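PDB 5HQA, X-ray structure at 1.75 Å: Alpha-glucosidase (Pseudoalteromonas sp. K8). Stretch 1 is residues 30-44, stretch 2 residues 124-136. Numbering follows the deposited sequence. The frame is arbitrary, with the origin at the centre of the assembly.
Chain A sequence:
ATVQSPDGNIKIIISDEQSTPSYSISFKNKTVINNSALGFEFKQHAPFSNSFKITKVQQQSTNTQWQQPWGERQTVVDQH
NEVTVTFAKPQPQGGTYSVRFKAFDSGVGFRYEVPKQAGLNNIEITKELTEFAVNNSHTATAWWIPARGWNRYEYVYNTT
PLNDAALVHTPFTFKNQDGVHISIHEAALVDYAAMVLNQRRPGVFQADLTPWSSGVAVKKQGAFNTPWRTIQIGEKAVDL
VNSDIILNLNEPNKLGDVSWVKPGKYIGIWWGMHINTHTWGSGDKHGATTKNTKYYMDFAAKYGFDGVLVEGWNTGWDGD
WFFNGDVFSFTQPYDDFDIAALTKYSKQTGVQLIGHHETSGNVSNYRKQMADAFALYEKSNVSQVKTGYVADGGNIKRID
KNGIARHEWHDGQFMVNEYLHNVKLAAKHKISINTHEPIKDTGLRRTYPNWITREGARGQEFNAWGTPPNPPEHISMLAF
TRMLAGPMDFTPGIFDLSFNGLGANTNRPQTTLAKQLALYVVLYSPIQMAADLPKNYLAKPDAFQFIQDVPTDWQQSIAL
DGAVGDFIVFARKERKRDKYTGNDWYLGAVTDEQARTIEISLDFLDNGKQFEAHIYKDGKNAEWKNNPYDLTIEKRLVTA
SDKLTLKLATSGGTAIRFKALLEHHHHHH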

ATOM      1  N   LYS A  30      10.291  28.109   8.376  1.00 14.61           N
ATOM      2  CA  LYS A  30      10.846  28.220   7.033  1.00 16.51           C
ATOM      3  C   LYS A  30       9.792  27.741   6.049  1.00 13.53           C
ATOM      4  O   LYS A  30       9.248  26.644   6.214  1.00 13.98           O
ATOM      5  CB  LYS A  30      12.126  27.387   6.878  1.00 16.54           C
ATOM      6  CG  LYS A  30      13.225  27.745   7.860  1.00 21.03           C
ATOM      7  CD  LYS A  30      14.372  26.753   7.770  1.00 29.42           C
ATOM      8  CE  LYS A  30      15.705  27.466   7.610  1.00 40.79           C
ATOM      9  NZ  LYS A  30      16.826  26.730   8.271  1.00 45.79           N
ATOM     10  N   THR A  31       9.499  28.554   5.038  1.00 13.94           N
ATOM     11  CA  THR A  31       8.515  28.157   4.037  1.00 12.52           C
ATOM     12  C   THR A  31       8.983  26.910   3.296  1.00 15.05           C
ATOM     13  O   THR A  31      10.086  26.886   2.744  1.00 14.97           O
ATOM     14  CB  THR A  31       8.289  29.295   3.039  1.00 13.58           C
ATOM     15  OG1 THR A  31       7.943  30.487   3.745  1.00 15.72           O
ATOM     16  CG2 THR A  31       7.170  28.944   2.061  1.00 12.38           C
ATOM     17  N   VAL A  32       8.150  25.870   3.285  1.00 12.54           N
ATOM     18  CA  VAL A  32       8.436  24.684   2.497  1.00 13.36           C
ATOM     19  C   VAL A  32       7.484  24.535   1.318  1.00 12.94           C
ATOM     20  O   VAL A  32       7.881  23.976   0.289  1.00 13.02           O
ATOM     21  CB  VAL A  32       8.441  23.404   3.364  1.00 13.20           C
ATOM     22  CG1 VAL A  32       9.608  23.448   4.327  1.00 14.35           C
ATOM     23  CG2 VAL A  32       7.142  23.252   4.141  1.00 12.36           C
ATOM     24  N   ILE A  33       6.260  25.047   1.425  1.00 11.41           N
ATOM     25  CA  ILE A  33       5.298  25.079   0.330  1.00 10.84           C
ATOM     26  C   ILE A  33       4.945  26.543   0.083  1.00 13.90           C
ATOM     27  O   ILE A  33       4.396  27.212   0.970  1.00 13.28           O
ATOM     28  CB  ILE A  33       4.037  24.252   0.644  1.00 12.74           C
ATOM     29  CG1 ILE A  33       4.386  22.767   0.874  1.00 11.24           C
ATOM     30  CG2 ILE A  33       2.981  24.409  -0.466  1.00 11.42           C
ATOM     31  CD1 ILE A  33       4.910  22.052  -0.353  1.00 11.52           C
ATOM     32  N   ASN A  34       5.294  27.049  -1.103  1.00 10.73           N
ATOM     33  CA  ASN A  34       4.979  28.416  -1.479  1.00 10.84           C
ATOM     34  C   ASN A  34       3.495  28.529  -1.811  1.00 11.70           C
ATOM     35  O   ASN A  34       2.769  27.534  -1.841  1.00 13.09           O
ATOM     36  CB  ASN A  34       5.828  28.840  -2.675  1.00 12.36           C
ATOM     37  CG  ASN A  34       7.292  29.043  -2.316  1.00 15.68           C
ATOM     38  OD1 ASN A  34       7.623  29.391  -1.187  1.00 15.44           O
ATOM     39  ND2 ASN A  34       8.170  28.836  -3.283  1.00 14.26           N
ATOM     40  N   ASN A  35       3.042  29.759  -2.081  1.00 12.68           N
ATOM     41  CA  ASN A  35       1.667  30.008  -2.515  1.00 13.57           C
ATOM     42  C   ASN A  35       1.230  28.971  -3.538  1.00 13.65           C
ATOM     43  O   ASN A  35       1.847  28.833  -4.600  1.00 12.64           O
ATOM     44  CB  ASN A  35       1.536  31.403  -3.133  1.00 19.08           C
ATOM     45  CG  ASN A  35       1.769  32.508  -2.143  1.00 28.04           C
ATOM     46  OD1 ASN A  35       1.404  32.402  -0.972  1.00 26.06           O
ATOM     47  ND2 ASN A  35       2.384  33.591  -2.612  1.00 35.02           N
ATOM     48  N   SER A  36       0.159  28.247  -3.218  1.00 11.75           N
ATOM     49  CA  SER A  36      -0.328  27.138  -4.028  1.00 10.22           C
ATOM     50  C   SER A  36      -1.816  27.328  -4.276  1.00 13.12           C
ATOM     51  O   SER A  36      -2.578  27.516  -3.325  1.00 12.63           O
ATOM     52  CB  SER A  36      -0.074  25.806  -3.318  1.00 10.50           C
ATOM     53  OG  SER A  36       1.313  25.606  -3.091  1.00 12.46           O
ATOM     54  N   ALA A  37      -2.228  27.258  -5.544  1.00 11.28           N
ATOM     55  CA  ALA A  37      -3.591  27.590  -5.944  1.00 13.12           C
ATOM     56  C   ALA A  37      -4.603  26.539  -5.470  1.00 13.85           C
ATOM     57  O   ALA A  37      -4.271  25.378  -5.211  1.00 12.01           O
ATOM     58  CB  ALA A  37      -3.676  27.732  -7.466  1.00 11.92           C
ATOM     59  N   LEU A  38      -5.868  26.975  -5.384  1.00 12.35           N
ATOM     60  CA  LEU A  38      -7.018  26.142  -5.054  1.00 13.10           C
ATOM     61  C   LEU A  38      -8.142  26.445  -6.035  1.00 15.71           C
ATOM     62  O   LEU A  38      -8.295  27.592  -6.466  1.00 16.66           O
ATOM     63  CB  LEU A  38      -7.515  26.423  -3.630  1.00 11.64           C
ATOM     64  CG  LEU A  38      -6.472  26.219  -2.530  1.00 12.30           C
ATOM     65  CD1 LEU A  38      -6.946  26.851  -1.228  1.00 14.20           C
ATOM     66  CD2 LEU A  38      -6.185  24.742  -2.342  1.00 13.80           C
ATOM     67  N   GLY A  39      -8.935  25.432  -6.387  1.00 10.85           N
ATOM     68  CA  GLY A  39     -10.114  25.674  -7.203  1.00 12.47           C
ATOM     69  C   GLY A  39     -10.423  24.531  -8.158  1.00 11.06           C
ATOM     70  O   GLY A  39      -9.840  23.452  -8.075  1.00 13.33           O
ATOM     71  N   PHE A  40     -11.373  24.803  -9.066  1.00 11.59           N
ATOM     72  CA  PHE A  40     -11.889  23.824 -10.020  1.00 15.12           C
ATOM     73  C   PHE A  40     -12.210  24.482 -11.355  1.00 13.70           C
ATOM     74  O   PHE A  40     -12.632  25.641 -11.409  1.00 13.41           O
ATOM     75  CB  PHE A  40     -13.200  23.159  -9.562  1.00 13.57           C
ATOM     76  CG  PHE A  40     -13.099  22.409  -8.272  1.00 14.56           C
ATOM     77  CD1 PHE A  40     -12.596  21.118  -8.243  1.00 14.89           C
ATOM     78  CD2 PHE A  40     -13.541  22.981  -7.094  1.00 14.32           C
ATOM     79  CE1 PHE A  40     -12.516  20.415  -7.040  1.00 15.93           C
ATOM     80  CE2 PHE A  40     -13.461  22.286  -5.884  1.00 16.07           C
ATOM     81  CZ  PHE A  40     -12.949  21.006  -5.860  1.00 15.18           C
ATOM     82  N   GLU A  41     -12.055  23.702 -12.429  1.00 13.08           N
ATOM     83  CA  GLU A  41     -12.696  23.962 -13.711  1.00 13.23           C
ATOM     84  C   GLU A  41     -13.639  22.809 -14.035  1.00 15.51           C
ATOM     85  O   GLU A  41     -13.372  21.655 -13.678  1.00 13.74           O
ATOM     86  CB  GLU A  41     -11.664  24.136 -14.837  1.00 13.28           C
ATOM     87  CG  GLU A  41     -10.803  25.365 -14.635  1.00 18.53           C
ATOM     88  CD  GLU A  41      -9.792  25.584 -15.743  1.00 25.89           C
ATOM     89  OE1 GLU A  41      -9.763  24.789 -16.707  1.00 24.89           O
ATOM     90  OE2 GLU A  41      -9.025  26.564 -15.647  1.00 27.68           O
ATOM     91  N   PHE A  42     -14.741  23.131 -14.719  1.00 15.11           N
ATOM     92  CA  PHE A  42     -15.799  22.185 -15.050  1.00 13.64           C
ATOM     93  C   PHE A  42     -16.011  22.176 -16.553  1.00 16.42           C
ATOM     94  O   PHE A  42     -15.626  23.111 -17.256  1.00 16.26           O
ATOM     95  CB  PHE A  42     -17.127  22.548 -14.371  1.00 13.64           C
ATOM     96  CG  PHE A  42     -17.016  22.766 -12.892  1.00 14.91           C
ATOM     97  CD1 PHE A  42     -17.054  21.694 -12.020  1.00 13.64           C
ATOM     98  CD2 PHE A  42     -16.892  24.048 -12.375  1.00 15.27           C
ATOM     99  CE1 PHE A  42     -16.959  21.895 -10.647  1.00 15.19           C
ATOM    100  CE2 PHE A  42     -16.792  24.258 -11.004  1.00 14.09           C
ATOM    101  CZ  PHE A  42     -16.828  23.179 -10.142  1.00 13.91           C
ATOM    102  N   LYS A  43     -16.653  21.114 -17.040  1.00 15.24           N
ATOM    103  CA  LYS A  43     -16.927  21.028 -18.467  1.00 17.23           C
ATOM    104  C   LYS A  43     -17.856  22.148 -18.907  1.00 18.32           C
ATOM    105  O   LYS A  43     -17.621  22.802 -19.931  1.00 18.07           O
ATOM    106  CB  LYS A  43     -17.529  19.669 -18.814  1.00 15.73           C
ATOM    107  CG  LYS A  43     -17.934  19.563 -20.270  1.00 18.72           C
ATOM    108  CD  LYS A  43     -18.485  18.193 -20.597  1.00 21.44           C
ATOM    109  CE  LYS A  43     -19.110  18.196 -21.975  1.00 27.11           C
ATOM    110  NZ  LYS A  43     -19.979  17.004 -22.151  1.00 34.12           N
ATOM    111  N   GLN A  44     -18.909  22.390 -18.140  1.00 17.03           N
ATOM    112  CA  GLN A  44     -19.909  23.379 -18.510  1.00 19.07           C
ATOM    113  C   GLN A  44     -20.095  24.458 -17.458  1.00 19.23           C
ATOM    114  O   GLN A  44     -20.216  25.637 -17.799  1.00 20.73           O
ATOM    115  CB  GLN A  44     -21.249  22.676 -18.792  1.00 22.35           C
ATOM    116  CG  GLN A  44     -22.366  23.611 -19.213  1.00 36.74           C
ATOM    117  CD  GLN A  44     -22.032  24.416 -20.466  1.00 45.17           C
ATOM    118  OE1 GLN A  44     -21.497  23.881 -21.443  1.00 47.08           O
ATOM    119  NE2 GLN A  44     -22.344  25.714 -20.437  1.00 45.72           N
ATOM    120  N   GLU A 124     -19.417  18.139 -14.082  1.00 14.20           N
ATOM    121  CA  GLU A 124     -18.298  17.290 -14.462  1.00 13.66           C
ATOM    122  C   GLU A 124     -17.027  18.100 -14.276  1.00 16.55           C
ATOM    123  O   GLU A 124     -16.787  19.064 -15.013  1.00 18.36           O
ATOM    124  CB  GLU A 124     -18.444  16.800 -15.901  1.00 15.32           C
ATOM    125  CG  GLU A 124     -19.700  15.974 -16.112  1.00 19.71           C
ATOM    126  CD  GLU A 124     -19.832  15.468 -17.529  1.00 29.32           C
ATOM    127  OE1 GLU A 124     -19.776  14.236 -17.731  1.00 32.01           O
ATOM    128  OE2 GLU A 124     -19.980  16.301 -18.445  1.00 34.04           O
ATOM    129  N   ILE A 125     -16.230  17.729 -13.276  1.00 12.59           N
ATOM    130  CA  ILE A 125     -14.952  18.389 -13.070  1.00 13.20           C
ATOM    131  C   ILE A 125     -14.006  17.993 -14.193  1.00 15.50           C
ATOM    132  O   ILE A 125     -13.822  16.802 -14.481  1.00 14.22           O
ATOM    133  CB  ILE A 125     -14.366  18.015 -11.703  1.00 13.75           C
ATOM    134  CG1 ILE A 125     -15.276  18.488 -10.575  1.00 12.69           C
ATOM    135  CG2 ILE A 125     -12.936  18.574 -11.544  1.00 11.18           C
ATOM    136  CD1 ILE A 125     -14.886  17.891  -9.247  1.00 12.17           C
ATOM    137  N   THR A 126     -13.404  18.994 -14.839  1.00 14.44           N
ATOM    138  CA  THR A 126     -12.380  18.750 -15.838  1.00 14.63           C
ATOM    139  C   THR A 126     -10.983  19.080 -15.345  1.00 16.73           C
ATOM    140  O   THR A 126     -10.013  18.584 -15.923  1.00 16.57           O
ATOM    141  CB  THR A 126     -12.664  19.558 -17.109  1.00 14.64           C
ATOM    142  OG1 THR A 126     -12.832  20.936 -16.758  1.00 16.31           O
ATOM    143  CG2 THR A 126     -13.941  19.053 -17.778  1.00 13.23           C
ATOM    144  N   LYS A 127     -10.857  19.892 -14.297  1.00 13.74           N
ATOM    145  CA  LYS A 127      -9.547  20.148 -13.711  1.00 14.47           C
ATOM    146  C   LYS A 127      -9.730  20.543 -12.257  1.00 13.55           C
ATOM    147  O   LYS A 127     -10.601  21.357 -11.940  1.00 15.84           O
ATOM    148  CB  LYS A 127      -8.791  21.249 -14.468  1.00 17.65           C
ATOM    149  CG  LYS A 127      -7.324  21.364 -14.058  1.00 26.44           C
ATOM    150  CD  LYS A 127      -6.540  22.272 -14.990  1.00 30.80           C
ATOM    151  CE  LYS A 127      -6.641  21.788 -16.429  0.82 34.79           C
ATOM    152  NZ  LYS A 127      -6.045  20.444 -16.631  0.93 39.84           N
ATOM    153  N   GLU A 128      -8.924  19.958 -11.383  1.00 11.59           N
ATOM    154  CA  GLU A 128      -8.766  20.451 -10.023  1.00 13.04           C
ATOM    155  C   GLU A 128      -7.506  21.313 -10.007  1.00 14.66           C
ATOM    156  O   GLU A 128      -6.433  20.846 -10.406  1.00 14.51           O
ATOM    157  CB  GLU A 128      -8.667  19.297  -9.021  1.00 12.45           C
ATOM    158  CG  GLU A 128      -8.571  19.790  -7.586  1.00 13.95           C
ATOM    159  CD  GLU A 128      -8.495  18.671  -6.563  1.00 15.11           C
ATOM    160  OE1 GLU A 128      -9.148  17.617  -6.768  1.00 14.77           O
ATOM    161  OE2 GLU A 128      -7.787  18.854  -5.543  1.00 13.04           O
ATOM    162  N   LEU A 129      -7.639  22.572  -9.583  1.00 12.06           N
ATOM    163  CA  LEU A 129      -6.546  23.535  -9.690  1.00 12.03           C
ATOM    164  C   LEU A 129      -5.541  23.439  -8.546  1.00 13.64           C
ATOM    165  O   LEU A 129      -4.529  24.150  -8.577  1.00 14.05           O
ATOM    166  CB  LEU A 129      -7.108  24.958  -9.762  1.00 11.34           C
ATOM    167  CG  LEU A 129      -8.029  25.217 -10.961  1.00 14.05           C
ATOM    168  CD1 LEU A 129      -8.552  26.650 -10.931  1.00 15.57           C
ATOM    169  CD2 LEU A 129      -7.301  24.940 -12.278  1.00 15.71           C
ATOM    170  N   THR A 130      -5.805  22.590  -7.549  1.00 10.96           N
ATOM    171  CA  THR A 130      -4.923  22.385  -6.406  1.00  9.45           C
ATOM    172  C   THR A 130      -3.466  22.266  -6.825  1.00 10.38           C
ATOM    173  O   THR A 130      -3.122  21.462  -7.696  1.00  9.82           O
ATOM    174  CB  THR A 130      -5.334  21.104  -5.687  1.00 12.05           C
ATOM    175  OG1 THR A 130      -6.728  21.169  -5.388  1.00 12.29           O
ATOM    176  CG2 THR A 130      -4.501  20.907  -4.396  1.00 12.62           C
ATOM    177  N   GLU A 131      -2.607  23.041  -6.170  1.00  9.26           N
ATOM    178  CA  GLU A 131      -1.173  22.959  -6.394  1.00  9.58           C
ATOM    179  C   GLU A 131      -0.452  22.605  -5.099  1.00 10.22           C
ATOM    180  O   GLU A 131      -0.988  22.754  -3.993  1.00  9.63           O
ATOM    181  CB  GLU A 131      -0.605  24.281  -6.946  1.00 10.78           C
ATOM    182  CG  GLU A 131      -1.115  24.661  -8.339  1.00 10.96           C
ATOM    183  CD  GLU A 131      -0.781  26.104  -8.705  1.00 14.89           C
ATOM    184  OE1 GLU A 131      -0.412  26.896  -7.793  1.00 13.46           O
ATOM    185  OE2 GLU A 131      -0.898  26.458  -9.904  1.00 13.97           O
ATOM    186  N   PHE A 132       0.781  22.126  -5.271  1.00 10.17           N
ATOM    187  CA  PHE A 132       1.763  21.939  -4.203  1.00  9.45           C
ATOM    188  C   PHE A 132       3.032  22.601  -4.735  1.00 11.81           C
ATOM    189  O   PHE A 132       3.806  21.967  -5.458  1.00 11.23           O
ATOM    190  CB  PHE A 132       1.975  20.451  -3.890  1.00  9.87           C
ATOM    191  CG  PHE A 132       0.690  19.692  -3.651  1.00 10.62           C
ATOM    192  CD1 PHE A 132      -0.033  19.176  -4.712  1.00 10.39           C
ATOM    193  CD2 PHE A 132       0.205  19.505  -2.362  1.00 12.12           C
ATOM    194  CE1 PHE A 132      -1.215  18.483  -4.493  1.00 11.19           C
ATOM    195  CE2 PHE A 132      -0.968  18.816  -2.137  1.00 11.98           C
ATOM    196  CZ  PHE A 132      -1.683  18.305  -3.205  1.00 11.64           C
ATOM    197  N   ALA A 133       3.226  23.882  -4.433  1.00  9.61           N
ATOM    198  CA  ALA A 133       4.372  24.627  -4.951  1.00 11.28           C
ATOM    199  C   ALA A 133       5.532  24.474  -3.972  1.00 13.90           C
ATOM    200  O   ALA A 133       5.539  25.089  -2.898  1.00 13.82           O
ATOM    201  CB  ALA A 133       4.020  26.096  -5.174  1.00 10.57           C
ATOM    202  N   VAL A 134       6.517  23.668  -4.344  1.00 10.79           N
ATOM    203  CA  VAL A 134       7.627  23.368  -3.446  1.00 10.59           C
ATOM    204  C   VAL A 134       8.638  24.506  -3.481  1.00 13.77           C
ATOM    205  O   VAL A 134       9.119  24.901  -4.555  1.00 13.98           O
ATOM    206  CB  VAL A 134       8.288  22.035  -3.826  1.00 10.68           C
ATOM    207  CG1 VAL A 134       9.465  21.751  -2.896  1.00  9.54           C
ATOM    208  CG2 VAL A 134       7.269  20.921  -3.759  1.00 10.77           C
ATOM    209  N   ASN A 135       8.977  25.018  -2.302  1.00 11.48           N
ATOM    210  CA  ASN A 135       9.974  26.072  -2.189  1.00 11.81           C
ATOM    211  C   ASN A 135      11.374  25.497  -2.393  1.00 13.51           C
ATOM    212  O   ASN A 135      11.676  24.392  -1.930  1.00 12.95           O
ATOM    213  CB  ASN A 135       9.865  26.733  -0.818  1.00 11.03           C
ATOM    214  CG  ASN A 135      10.638  28.019  -0.743  1.00 16.21           C
ATOM    215  OD1 ASN A 135      10.857  28.684  -1.757  1.00 17.13           O
ATOM    216  ND2 ASN A 135      11.066  28.379   0.450  1.00 16.23           N
ATOM    217  N   ASN A 136      12.227  26.249  -3.103  1.00 12.54           N
ATOM    218  CA  ASN A 136      13.606  25.828  -3.395  1.00 13.94           C
ATOM    219  C   ASN A 136      13.652  24.455  -4.069  1.00 13.98           C
ATOM    220  O   ASN A 136      14.453  23.583  -3.716  1.00 14.66           O
ATOM    221  CB  ASN A 136      14.455  25.828  -2.122  1.00 14.08           C
ATOM    222  CG  ASN A 136      14.662  27.214  -1.580  1.00 20.34           C
ATOM    223  OD1 ASN A 136      14.939  28.145  -2.331  1.00 20.94           O
ATOM    224  ND2 ASN A 136      14.504  27.370  -0.273  1.00 22.17           N
TER
HETATM  225  O   HOH W   1      10.785  23.163   0.513  1.00 15.81           O
HETATM  226  O   HOH W   2       0.627  29.256  -7.464  1.00 36.86           O
HETATM  227  O   HOH W   3     -10.733  22.339 -17.612  1.00 25.76           O
HETATM  228  O   HOH W   4     -21.903  15.885 -20.492  1.00 45.03           O

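The two stretches pair as antiparallel strands, held mainly by backbone hydrogen bonds, with polar side chains taking over where the regular ladder fails. Near E41 the ladder is regular on one side: E41 N donates to K127 O (2.8 Å), and L129 N to G39 O (2.8 Å). On the other side a bulge lets E41 O accept from both T126 N (2.9 Å) and K127 N (3.1 Å), shifting the register by one before K43 N reaches E124 O (2.9 Å).

In the middle, side chains stand in for backbone groups. S36 OG accepts from A133 N (2.9 Å) while donating to N34 O (2.7 Å), a double role suited to a hydroxyl. E131 OE1 accepts from A37 N (2.9 Å), and E131 N returns a bond to A37 O (3.0 Å). N135 similarly extends the pairing: its ND2 donates to T31 O (2.9 Å) and its OD1 accepts from N34 ND2 (3.1 Å), using both ends of the amide.

Buried apolar side chains add packing, with F42 CE1 3.8 Å from I125 CG1 and F40 CD1 4.1 Å from I125 CD1. G39 has backbone angles that would jam a CB against the preceding carbonyl, so glycine fits. Beyond the bulge, K43 NZ and E124 OE2 form a long salt bridge (3.8 Å), also bridged by a water.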